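Local atomic coordinates of aspartate--tRNA(Asp/Asn) ligase (Sulfolobus tokodaii, PDB entry 1WYD), a protein that probably attaches L-aspartate to both tRNA(Asp) and tRNA(Asn), first activating the amino acid with ATP to form aspartyl-adenylate. Residues B[143-148]-B[244-249]; B[183-187]-B[207-211]; B[223-227]-B[397-401]; B[348-353]-B[403-407]. All blocks are in the same frame, centred on the assembly; numbering follows the deposited sequence.

Interaction 1 of 4, residues B[143-148]-B[244-249]; sequences AFRETL and KILHNI
Residues 143-148 and 244-249 are both alpha-helical, each part of a longer helix (128-150 and 235-256). Their N-to-C directions lie 134° apart, roughly antiparallel but well splayed, with the axes 8.5 Å apart at closest. Ala-143 CA sits 5.2 Å from Ile-249 CA, and Thr-147 CA 5.7 Å from Ile-245 CA, one turn on in the first helix and one turn back in the second. The small Ala-143 allows this approach: its CB lies 3.8 Å from Ile-249 CA. Ile-245 (chi1 m, chi2 t) reaches three residues. Its CG2 is 3.7 Å from Phe-144 CD1, its CG1 3.7 Å from Thr-147 CG2, and its CD1 4.0 Å from Leu-148 CG. Phe-144 (chi1 t) continues onto Met-226 of the central sheet, which both helices cover. Asn-248 (chi1 t) points across the interface. Its ND2 donates to Ala-143 O at 3.0 Å and to Glu-146 OE2 at 2.7 Å, and lies 3.2 Å from Thr-147 OG1. Extended Glu-146 (chi1 and chi2 t) carries its carboxylate to the amide. The contact joins two helices of the class II catalytic domain. It is apolar on the side facing the sheet, while one asparagine amide ties the helices through a backbone carbonyl and a carboxylate.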
loop_
_atom_site.group_PDB
_atom_site.type_symbol
_atom_site.label_atom_id
_atom_site.label_comp_id
_atom_site.label_asym_id
_atom_site.label_seq_id
_atom_site.Cartn_x
_atom_site.Cartn_y
_atom_site.Cartn_z
ATOM N N ALA B 143 7.419 -4.755 8.508
ATOM C CA ALA B 143 7.484 -4.749 9.975
ATOM C C ALA B 143 6.401 -3.865 10.527
ATOM O O ALA B 143 5.897 -4.108 11.641
ATOM C CB ALA B 143 8.846 -4.274 10.494
ATOM N N PHE B 144 6.035 -2.849 9.745
ATOM C CA PHE B 144 5.001 -1.908 10.144
ATOM C C PHE B 144 3.678 -2.653 10.187
ATOM O O PHE B 144 2.928 -2.527 11.126
ATOM C CB PHE B 144 4.960 -0.754 9.126
ATOM C CG PHE B 144 3.788 0.187 9.280
ATOM C CD1 PHE B 144 3.804 1.185 10.266
ATOM C CD2 PHE B 144 2.688 0.115 8.395
ATOM C CE1 PHE B 144 2.760 2.071 10.414
ATOM C CE2 PHE B 144 1.606 1.013 8.522
ATOM C CZ PHE B 144 1.655 2.019 9.540
ATOM N N ARG B 145 3.379 -3.417 9.142
ATOM C CA ARG B 145 2.072 -4.030 9.041
ATOM C C ARG B 145 1.992 -5.191 10.040
ATOM O O ARG B 145 0.975 -5.388 10.706
ATOM C CB ARG B 145 1.820 -4.482 7.626
ATOM C CG ARG B 145 1.672 -3.340 6.623
ATOM C CD ARG B 145 1.126 -3.817 5.302
ATOM N NE ARG B 145 1.211 -2.801 4.257
ATOM C CZ ARG B 145 2.214 -2.679 3.394
ATOM N NH1 ARG B 145 3.239 -3.515 3.452
ATOM N NH2 ARG B 145 2.192 -1.721 2.448
ATOM N N GLU B 146 3.085 -5.932 10.160
ATOM C CA GLU B 146 3.163 -7.069 11.083
ATOM C C GLU B 146 2.715 -6.708 12.500
ATOM O O GLU B 146 1.826 -7.350 13.050
ATOM C CB GLU B 146 4.588 -7.621 11.049
ATOM C CG GLU B 146 4.899 -8.727 12.024
ATOM C CD GLU B 146 6.372 -9.051 11.978
ATOM O OE1 GLU B 146 6.727 -10.143 11.475
ATOM O OE2 GLU B 146 7.168 -8.185 12.400
ATOM N N THR B 147 3.280 -5.629 13.053
ATOM C CA THR B 147 2.923 -5.142 14.373
ATOM C C THR B 147 1.448 -4.827 14.449
ATOM O O THR B 147 0.783 -5.129 15.463
ATOM C CB THR B 147 3.740 -3.884 14.742
ATOM O OG1 THR B 147 5.119 -4.232 14.775
ATOM C CG2 THR B 147 3.490 -3.471 16.207
ATOM N N LEU B 148 0.936 -4.226 13.369
ATOM C CA LEU B 148 -0.440 -3.762 13.329
ATOM C C LEU B 148 -1.452 -4.899 13.276
ATOM O O LEU B 148 -2.518 -4.809 13.923
ATOM C CB LEU B 148 -0.631 -2.767 12.171
ATOM C CG LEU B 148 -0.071 -1.414 12.565
ATOM C CD1 LEU B 148 0.310 -0.643 11.311
ATOM C CD2 LEU B 148 -1.063 -0.658 13.437
ATOM N N LYS B 244 5.874 0.517 19.844
ATOM C CA LYS B 244 6.046 -0.894 19.536
ATOM C C LYS B 244 6.308 -1.169 18.053
ATOM O O LYS B 244 7.093 -2.059 17.706
ATOM C CB LYS B 244 4.835 -1.693 20.035
ATOM C CG LYS B 244 4.778 -1.797 21.573
ATOM C CD LYS B 244 3.323 -1.942 22.126
ATOM C CE LYS B 244 2.848 -3.400 22.167
ATOM N NZ LYS B 244 1.608 -3.566 23.032
ATOM N N ILE B 245 5.613 -0.417 17.193
ATOM C CA ILE B 245 5.813 -0.425 15.741
ATOM C C ILE B 245 7.274 -0.096 15.392
ATOM O O ILE B 245 7.960 -0.870 14.736
ATOM C CB ILE B 245 4.832 0.605 15.077
ATOM C CG1 ILE B 245 3.377 0.111 15.161
ATOM C CG2 ILE B 245 5.251 0.930 13.609
ATOM C CD1 ILE B 245 2.412 1.027 14.467
ATOM N N LEU B 246 7.738 1.053 15.863
ATOM C CA LEU B 246 9.082 1.548 15.555
ATOM C C LEU B 246 10.142 0.601 16.043
ATOM O O LEU B 246 11.153 0.390 15.392
ATOM C CB LEU B 246 9.310 2.888 16.224
ATOM C CG LEU B 246 8.604 4.117 15.689
ATOM C CD1 LEU B 246 9.133 5.315 16.441
ATOM C CD2 LEU B 246 8.913 4.261 14.224
ATOM N N HIS B 247 9.881 0.012 17.195
ATOM C CA HIS B 247 10.756 -0.979 17.766
ATOM C C HIS B 247 10.827 -2.200 16.866
ATOM O O HIS B 247 11.917 -2.744 16.614
ATOM C CB HIS B 247 10.263 -1.364 19.169
ATOM C CG HIS B 247 11.181 -2.290 19.885
ATOM N ND1 HIS B 247 12.305 -1.851 20.553
ATOM C CD2 HIS B 247 11.187 -3.635 19.979
ATOM C CE1 HIS B 247 12.943 -2.885 21.066
ATOM N NE2 HIS B 247 12.291 -3.981 20.722
ATOM N N ASN B 248 9.692 -2.653 16.360
ATOM C CA ASN B 248 9.747 -3.836 15.495
ATOM C C ASN B 248 10.424 -3.526 14.154
ATOM O O ASN B 248 11.067 -4.413 13.537
ATOM C CB ASN B 248 8.350 -4.408 15.312
ATOM C CG ASN B 248 8.338 -5.704 14.558
ATOM O OD1 ASN B 248 8.950 -6.682 14.992
ATOM N ND2 ASN B 248 7.586 -5.746 13.434
ATOM N N ILE B 249 10.278 -2.264 13.721
ATOM C CA ILE B 249 10.889 -1.759 12.512
ATOM C C ILE B 249 12.407 -1.796 12.654
ATOM O O ILE B 249 13.073 -2.493 11.918
ATOM C CB ILE B 249 10.350 -0.312 12.141
ATOM C CG1 ILE B 249 8.922 -0.402 11.616
ATOM C CG2 ILE B 249 11.190 0.303 11.061
ATOM C CD1 ILE B 249 8.264 0.904 11.400
#

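Interaction 2 of 4, residues B[183-187]-B[207-211]; sequences FLAQS and PAWRA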
loop_
_atom_site.group_PDB
_atom_site.type_symbol
_atom_site.label_atom_id
_atom_site.label_comp_id
_atom_site.label_asym_id
_atom_site.label_seq_id
_atom_site.Cartn_x
_atom_site.Cartn_y
_atom_site.Cartn_z
ATOM N N PHE B 183 -9.505 17.777 -6.122
ATOM C CA PHE B 183 -8.142 17.846 -5.639
ATOM C C PHE B 183 -7.553 16.482 -5.122
ATOM O O PHE B 183 -8.273 15.524 -4.779
ATOM C CB PHE B 183 -8.043 18.911 -4.529
ATOM C CG PHE B 183 -8.781 20.219 -4.827
ATOM C CD1 PHE B 183 -10.078 20.442 -4.331
ATOM C CD2 PHE B 183 -8.157 21.246 -5.565
ATOM C CE1 PHE B 183 -10.755 21.657 -4.628
ATOM C CE2 PHE B 183 -8.822 22.447 -5.850
ATOM C CZ PHE B 183 -10.118 22.650 -5.383
ATOM N N LEU B 184 -6.226 16.455 -5.062
ATOM C CA LEU B 184 -5.490 15.356 -4.561
ATOM C C LEU B 184 -5.407 15.475 -3.000
ATOM O O LEU B 184 -4.969 16.511 -2.426
ATOM C CB LEU B 184 -4.084 15.369 -5.198
ATOM C CG LEU B 184 -3.837 14.706 -6.539
ATOM C CD1 LEU B 184 -2.345 14.471 -6.789
ATOM C CD2 LEU B 184 -4.576 13.388 -6.658
ATOM N N ALA B 185 -5.844 14.426 -2.330
ATOM C CA ALA B 185 -5.818 14.388 -0.858
ATOM C C ALA B 185 -4.429 14.615 -0.284
ATOM O O ALA B 185 -3.453 14.184 -0.864
ATOM C CB ALA B 185 -6.370 13.056 -0.379
ATOM N N GLN B 186 -4.329 15.264 0.873
ATOM C CA GLN B 186 -3.012 15.354 1.544
ATOM C C GLN B 186 -2.829 14.300 2.628
ATOM O O GLN B 186 -1.760 14.179 3.213
ATOM C CB GLN B 186 -2.762 16.748 2.123
ATOM C CG GLN B 186 -3.556 17.008 3.390
ATOM C CD GLN B 186 -3.175 18.296 4.057
ATOM O OE1 GLN B 186 -2.000 18.652 4.112
ATOM N NE2 GLN B 186 -4.168 19.017 4.554
ATOM N N SER B 187 -3.874 13.556 2.935
ATOM C CA SER B 187 -3.778 12.597 4.019
ATOM C C SER B 187 -5.104 11.882 4.015
ATOM O O SER B 187 -6.054 12.428 3.474
ATOM C CB SER B 187 -3.531 13.330 5.326
ATOM O OG SER B 187 -4.680 13.352 6.153
ATOM N N PRO B 207 -0.010 6.859 -1.213
ATOM C CA PRO B 207 0.425 8.192 -1.623
ATOM C C PRO B 207 -0.483 9.279 -1.044
ATOM O O PRO B 207 -1.671 9.059 -0.812
ATOM C CB PRO B 207 0.344 8.115 -3.147
ATOM C CG PRO B 207 0.255 6.574 -3.427
ATOM C CD PRO B 207 -0.520 6.069 -2.345
ATOM N N ALA B 208 0.126 10.427 -0.743
ATOM C CA ALA B 208 -0.562 11.699 -0.552
ATOM C C ALA B 208 0.196 12.882 -1.272
ATOM O O ALA B 208 1.295 12.735 -1.847
ATOM C CB ALA B 208 -0.703 11.994 0.914
ATOM N N TRP B 209 -0.389 14.071 -1.244
ATOM C CA TRP B 209 0.212 15.159 -2.023
ATOM C C TRP B 209 -0.005 16.539 -1.442
ATOM O O TRP B 209 -1.056 16.848 -0.890
ATOM C CB TRP B 209 -0.329 15.126 -3.435
ATOM C CG TRP B 209 -0.125 13.847 -4.217
ATOM C CD1 TRP B 209 0.920 13.554 -5.046
ATOM C CD2 TRP B 209 -1.046 12.786 -4.355
ATOM N NE1 TRP B 209 0.711 12.350 -5.683
ATOM C CE2 TRP B 209 -0.494 11.853 -5.261
ATOM C CE3 TRP B 209 -2.298 12.508 -3.794
ATOM C CZ2 TRP B 209 -1.133 10.650 -5.596
ATOM C CZ3 TRP B 209 -2.944 11.321 -4.146
ATOM C CH2 TRP B 209 -2.368 10.414 -5.051
ATOM N N ARG B 210 1.008 17.380 -1.593
ATOM C CA ARG B 210 0.899 18.763 -1.125
ATOM C C ARG B 210 1.433 19.709 -2.164
ATOM O O ARG B 210 2.488 19.448 -2.759
ATOM C CB ARG B 210 1.646 18.945 0.200
ATOM C CG ARG B 210 0.724 18.949 1.360
ATOM C CD ARG B 210 0.054 20.320 1.659
ATOM N NE ARG B 210 -0.459 20.345 3.031
ATOM C CZ ARG B 210 -0.213 21.282 3.948
ATOM N NH1 ARG B 210 0.534 22.349 3.674
ATOM N NH2 ARG B 210 -0.744 21.152 5.159
ATOM N N ALA B 211 0.739 20.821 -2.378
ATOM C CA ALA B 211 1.133 21.727 -3.482
ATOM C C ALA B 211 1.989 22.971 -3.161
ATOM O O ALA B 211 2.062 23.868 -3.988
ATOM C CB ALA B 211 -0.080 22.132 -4.284
HETATM O O HOH W 1 -2.861 17.630 -3.094
#
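This is a mixed backbone and side-chain contact between the end of strand 180-184, with the loop after it, and the end of strand 201-209. It joins a small three-stranded sheet to the large sheet of the catalytic domain. The touching parts run 109° apart, so they cross and form no regular strand pair. Trp-209 N donates to Ala-185 O at 3.1 Å. Close by, Gln-186 CA makes a CA-H...O contact of 3.5 Å with Trp-209 O. A water bridges the two segments, donating to Leu-184 O at 2.5 Å and more weakly to Trp-209 O at 3.0 Å. Leu-184 lies over the indole. Its CD1 is 3.4 Å from the centroid of the five-membered ring of Trp-209 and 18° off the normal, a CH-pi contact. The indole nitrogen of Trp-209 bonds to Glu-222, and the second subunit also packs here, with its Ile-161 on Leu-184. On the pocket side, Gln-186 OE1 accepts from Arg-210 NE at 2.5 Å and from Arg-210 NH2 at 3.0 Å. Arg-210 NH1 forms a salt bridge with Glu-212. Ser-187 OG caps Gln-189 N at the start of the next helix. Arg-210 is predicted to bind both L-aspartate and ATP and is consistent with the motif 2 arginine of class II synthetases. The glutamine thus helps fix an arginine of the probable aspartyl-adenylate site.

Interaction 3 of 4, residues B[223-227]-B[397-401]; sequences FISMD and FGMGL
Residues 223-227 and 397-400 are neighbouring antiparallel strands, and Leu-401 starts a helix. The strand axes come within 4.5 Å, with N-to-C directions 144° apart. Phe-223 leads in; its backbone hydrogen-bonds with Ala-208 of the neighbouring strand 201-209. Ile-224 O accepts from Leu-401 N at 3.1 Å, and Ile-224 CG2 meets Leu-401 CD2 at 3.8 Å. Ser-225 pairs with Gly-400 in a non-hydrogen-bonded pair, CA to CA 4.9 Å. Met-226 and Met-399 form a hydrogen-bonded pair, CA to CA 5.0 Å. Met-226 N donates to Met-399 O at 2.8 Å, and Met-399 N to Met-226 O at 2.9 Å. Both methionines face the helices behind the sheet. Met-226 (chi1 m, chi2 t, chi3 p) places SD 3.9 Å from Met-399 CG and 3.8 Å from Leu-401 CD1. Asp-227 pairs with Gly-398, non-hydrogen-bonded, CA to CA 4.3 Å. Asp-227 CA makes a CA-H...O contact of 3.3 Å with Phe-397 O. A CB on Gly-398 would clash with Asp-227 OD1. On the face of Ser-225 and Asp-227, Ser-225 OG donates to Asp-227 OD2 in a very short 2.4 Å bond, and Asp-227 OD1 forms a salt bridge with Lys-192. Gly-400 is the N-cap residue, and Gly-400 and Leu-401 are predicted ATP-binding residues, consistent with class II motif 3. The chemistry is two-sided: methionines against helices, and a polar, glycine-lined face toward the probable active site.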
loop_
_atom_site.group_PDB
_atom_site.type_symbol
_atom_site.label_atom_id
_atom_site.label_comp_id
_atom_site.label_asym_id
_atom_site.label_seq_id
_atom_site.Cartn_x
_atom_site.Cartn_y
_atom_site.Cartn_z
ATOM N N PHE B 223 4.264 11.968 -1.727
ATOM C CA PHE B 223 4.880 11.291 -0.596
ATOM C C PHE B 223 3.990 10.176 -0.065
ATOM O O PHE B 223 2.774 10.293 -0.103
ATOM C CB PHE B 223 5.238 12.289 0.521
ATOM C CG PHE B 223 4.108 13.212 0.935
ATOM C CD1 PHE B 223 3.236 12.870 1.984
ATOM C CD2 PHE B 223 3.954 14.475 0.323
ATOM C CE1 PHE B 223 2.205 13.739 2.385
ATOM C CE2 PHE B 223 2.905 15.357 0.712
ATOM C CZ PHE B 223 2.041 14.986 1.735
ATOM N N ILE B 224 4.611 9.117 0.439
ATOM C CA ILE B 224 3.887 8.009 1.051
ATOM C C ILE B 224 3.675 8.226 2.533
ATOM O O ILE B 224 4.607 8.507 3.270
ATOM C CB ILE B 224 4.678 6.692 0.827
ATOM C CG1 ILE B 224 4.983 6.533 -0.680
ATOM C CG2 ILE B 224 3.959 5.502 1.447
ATOM C CD1 ILE B 224 3.785 6.329 -1.528
ATOM N N SER B 225 2.428 8.098 2.957
ATOM C CA SER B 225 2.020 8.359 4.305
ATOM C C SER B 225 1.577 7.009 4.906
ATOM O O SER B 225 0.916 6.199 4.238
ATOM C CB SER B 225 0.906 9.415 4.263
ATOM O OG SER B 225 0.242 9.638 5.512
ATOM N N MET B 226 1.997 6.777 6.159
ATOM C CA MET B 226 1.724 5.558 6.915
ATOM C C MET B 226 0.813 5.946 8.076
ATOM O O MET B 226 1.273 6.508 9.086
ATOM C CB MET B 226 3.027 4.950 7.443
ATOM C CG MET B 226 4.183 4.870 6.408
ATOM S SD MET B 226 5.796 4.509 7.109
ATOM C CE MET B 226 5.683 2.748 7.403
ATOM N N ASP B 227 -0.463 5.598 7.943
ATOM C CA ASP B 227 -1.543 6.120 8.797
ATOM C C ASP B 227 -2.236 5.058 9.591
ATOM O O ASP B 227 -2.463 3.927 9.097
ATOM C CB ASP B 227 -2.608 6.842 7.960
ATOM C CG ASP B 227 -2.169 8.214 7.560
ATOM O OD1 ASP B 227 -2.315 9.170 8.374
ATOM O OD2 ASP B 227 -1.638 8.437 6.468
ATOM N N PHE B 397 -2.456 8.548 14.056
ATOM C CA PHE B 397 -1.253 9.246 13.617
ATOM C C PHE B 397 -0.926 8.977 12.140
ATOM O O PHE B 397 -1.486 8.086 11.488
ATOM C CB PHE B 397 -0.049 8.838 14.484
ATOM C CG PHE B 397 0.372 7.395 14.309
ATOM C CD1 PHE B 397 0.131 6.463 15.323
ATOM C CD2 PHE B 397 1.049 6.986 13.171
ATOM C CE1 PHE B 397 0.514 5.145 15.173
ATOM C CE2 PHE B 397 1.420 5.683 12.987
ATOM C CZ PHE B 397 1.165 4.750 13.986
ATOM N N GLY B 398 0.003 9.775 11.638
ATOM C CA GLY B 398 0.539 9.620 10.301
ATOM C C GLY B 398 2.036 9.800 10.443
ATOM O O GLY B 398 2.508 10.715 11.168
ATOM N N MET B 399 2.758 8.869 9.810
ATOM C CA MET B 399 4.197 8.884 9.698
ATOM C C MET B 399 4.582 8.935 8.213
ATOM O O MET B 399 4.019 8.210 7.395
ATOM C CB MET B 399 4.734 7.616 10.305
ATOM C CG MET B 399 6.130 7.210 9.877
ATOM S SD MET B 399 6.862 6.094 11.262
ATOM C CE MET B 399 6.014 4.651 11.008
ATOM N N GLY B 400 5.601 9.733 7.898
ATOM C CA GLY B 400 6.095 9.802 6.556
ATOM C C GLY B 400 7.081 8.709 6.316
ATOM O O GLY B 400 8.080 8.645 7.009
ATOM N N LEU B 401 6.826 7.868 5.312
ATOM C CA LEU B 401 7.748 6.833 4.983
ATOM C C LEU B 401 9.167 7.356 4.734
ATOM O O LEU B 401 10.129 6.932 5.396
ATOM C CB LEU B 401 7.224 5.957 3.853
ATOM C CG LEU B 401 8.082 4.792 3.341
ATOM C CD1 LEU B 401 8.521 3.802 4.518
ATOM C CD2 LEU B 401 7.365 4.027 2.234
#

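Interaction 4 of 4, residues B[348-353]-B[403-407]; sequences YKFLEI and RLMVM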
loop_
_atom_site.group_PDB
_atom_site.type_symbol
_atom_site.label_atom_id
_atom_site.label_comp_id
_atom_site.label_asym_id
_atom_site.label_seq_id
_atom_site.Cartn_x
_atom_site.Cartn_y
_atom_site.Cartn_z
ATOM N N TYR B 348 12.881 12.660 15.285
ATOM C CA TYR B 348 14.204 12.039 15.251
ATOM C C TYR B 348 15.298 13.055 14.956
ATOM O O TYR B 348 15.388 13.563 13.834
ATOM C CB TYR B 348 14.262 10.928 14.203
ATOM C CG TYR B 348 15.657 10.398 13.988
ATOM C CD1 TYR B 348 16.368 10.689 12.831
ATOM C CD2 TYR B 348 16.270 9.605 14.953
ATOM C CE1 TYR B 348 17.652 10.193 12.633
ATOM C CE2 TYR B 348 17.547 9.115 14.756
ATOM C CZ TYR B 348 18.225 9.405 13.589
ATOM O OH TYR B 348 19.507 8.907 13.405
ATOM N N LYS B 349 16.148 13.300 15.953
ATOM C CA LYS B 349 17.111 14.427 15.994
ATOM C C LYS B 349 16.485 15.804 15.741
ATOM O O LYS B 349 16.012 16.447 16.657
ATOM C CB LYS B 349 18.332 14.168 15.095
ATOM C CG LYS B 349 19.097 12.913 15.503
ATOM C CD LYS B 349 20.467 12.799 14.859
ATOM C CE LYS B 349 20.995 11.395 15.138
ATOM N NZ LYS B 349 22.278 11.038 14.463
ATOM N N PHE B 350 16.449 16.256 14.493
ATOM C CA PHE B 350 15.749 17.495 14.169
ATOM C C PHE B 350 14.729 17.303 13.049
ATOM O O PHE B 350 14.381 18.261 12.354
ATOM C CB PHE B 350 16.754 18.592 13.771
ATOM C CG PHE B 350 17.601 18.231 12.577
ATOM C CD1 PHE B 350 18.859 17.657 12.757
ATOM C CD2 PHE B 350 17.130 18.444 11.280
ATOM C CE1 PHE B 350 19.653 17.284 11.659
ATOM C CE2 PHE B 350 17.894 18.076 10.182
ATOM C CZ PHE B 350 19.170 17.489 10.371
ATOM N N LEU B 351 14.242 16.087 12.863
ATOM C CA LEU B 351 13.257 15.852 11.804
ATOM C C LEU B 351 11.949 15.314 12.376
ATOM O O LEU B 351 11.962 14.444 13.256
ATOM C CB LEU B 351 13.838 14.892 10.765
ATOM C CG LEU B 351 13.101 14.610 9.448
ATOM C CD1 LEU B 351 12.990 15.853 8.464
ATOM C CD2 LEU B 351 13.834 13.464 8.818
ATOM N N GLU B 352 10.824 15.844 11.907
ATOM C CA GLU B 352 9.518 15.348 12.350
ATOM C C GLU B 352 9.184 14.090 11.558
ATOM O O GLU B 352 9.265 14.064 10.339
ATOM C CB GLU B 352 8.426 16.405 12.213
ATOM C CG GLU B 352 7.068 16.009 12.793
ATOM C CD GLU B 352 5.906 16.710 12.087
ATOM O OE1 GLU B 352 5.803 17.962 12.177
ATOM O OE2 GLU B 352 5.082 16.018 11.447
ATOM N N ILE B 353 8.844 13.030 12.250
ATOM C CA ILE B 353 8.711 11.757 11.579
ATOM C C ILE B 353 7.253 11.363 11.590
ATOM O O ILE B 353 6.763 10.735 10.652
ATOM C CB ILE B 353 9.562 10.722 12.323
ATOM C CG1 ILE B 353 11.010 11.183 12.320
ATOM C CG2 ILE B 353 9.345 9.317 11.773
ATOM C CD1 ILE B 353 11.904 10.517 11.324
ATOM N N ARG B 403 10.669 10.112 5.486
ATOM C CA ARG B 403 11.265 10.702 6.653
ATOM C C ARG B 403 11.723 9.581 7.597
ATOM O O ARG B 403 12.827 9.641 8.121
ATOM C CB ARG B 403 10.282 11.619 7.359
ATOM C CG ARG B 403 10.501 13.045 7.075
ATOM C CD ARG B 403 9.208 13.747 6.931
ATOM N NE ARG B 403 9.355 15.105 6.423
ATOM C CZ ARG B 403 9.398 16.161 7.216
ATOM N NH1 ARG B 403 9.342 16.002 8.547
ATOM N NH2 ARG B 403 9.518 17.368 6.700
ATOM N N LEU B 404 10.890 8.550 7.781
ATOM C CA LEU B 404 11.245 7.380 8.614
ATOM C C LEU B 404 12.469 6.736 8.019
ATOM O O LEU B 404 13.301 6.208 8.726
ATOM C CB LEU B 404 10.110 6.351 8.673
ATOM C CG LEU B 404 10.425 4.908 9.104
ATOM C CD1 LEU B 404 10.847 4.792 10.644
ATOM C CD2 LEU B 404 9.253 3.975 8.765
ATOM N N MET B 405 12.618 6.832 6.702
ATOM C CA MET B 405 13.794 6.224 6.108
ATOM C C MET B 405 15.149 6.864 6.527
ATOM O O MET B 405 16.161 6.157 6.588
ATOM C CB MET B 405 13.633 6.122 4.613
ATOM C CG MET B 405 12.641 5.039 4.226
ATOM S SD MET B 405 13.323 3.355 4.434
ATOM C CE MET B 405 14.772 3.339 3.468
ATOM N N VAL B 406 15.139 8.172 6.835
ATOM C CA VAL B 406 16.317 8.873 7.349
ATOM C C VAL B 406 16.801 8.229 8.647
ATOM O O VAL B 406 18.009 8.007 8.844
ATOM C CB VAL B 406 16.014 10.337 7.652
ATOM C CG1 VAL B 406 17.201 11.008 8.332
ATOM C CG2 VAL B 406 15.627 11.087 6.364
ATOM N N MET B 407 15.856 7.924 9.531
ATOM C CA MET B 407 16.154 7.240 10.778
ATOM C C MET B 407 16.656 5.800 10.522
ATOM O O MET B 407 17.395 5.224 11.326
ATOM C CB MET B 407 14.894 7.297 11.687
ATOM C CG MET B 407 14.967 6.465 12.939
ATOM S SD MET B 407 13.359 6.316 13.748
ATOM C CE MET B 407 14.002 6.154 15.413
#
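Tyr-348 lays its ring against Met-407. Met-407 CB stands 3.9 Å from the centroid of the Tyr-348 ring and 13° off its normal, a CH-pi contact. Met-407 SD lies obliquely, 5.1 Å from the same centroid, in a Met-aromatic contact. The hydroxyl of Tyr-348 is hydrogen-bonded to that of Tyr-266. Leu-351 CD2 meets Val-406 CG2 at 3.9 Å. Ile-353 CD1 comes within 3.4 Å of Arg-403 O, and its CG2 within 4.2 Å of Leu-404 CA. Strand 351-353 crosses helix 403-407 at 112°, with the axes 8.3 Å apart. This joins strand 351-358 of the large sheet to the helix that follows strand 394-400. At the helix start, Arg-403 NH1 donates to Glu-352 O at 2.6 Å. Leu-351 CD1 covers one face of the same guanidinium, 3.7 Å from Arg-403 NH1. Arg-403 NH2 bonds to Phe-218 O, and Arg-403 NE forms a salt bridge with a bound buffer molecule. Arg-403, consistent with the motif 3 arginine of class II synthetases, is predicted to bind ATP. Glu-352 is predicted to bind ATP and magnesium. Apolar side chains therefore pack the helix on the strand, while the carbonyls of Glu-352 and Phe-218 hold the arginine at the probable nucleotide site.

All four contacts belong to the class II catalytic domain. Interactions 2, 3 and 4 follow its large sheet, where strands 201-209, 222-231, 394-400 and 351-358 are successive neighbours. Interaction 3 is central, its centre 12 Å from those of interactions 2 and 4. Interaction 1 lies behind the sheet, 14 Å from interaction 3, and touches it through Phe-144 on Met-226 and Ile-245 on Phe-397. It also meets interaction 4 through Leu-404. Interactions 1 and 2 do not touch. Along the chain, interaction 2 falls between the segments of interaction 1, whereas interaction 3 crosses both 1 and 4. Sequence-distant residues of the predicted aspartate and ATP sites thus converge on one helix-backed sheet.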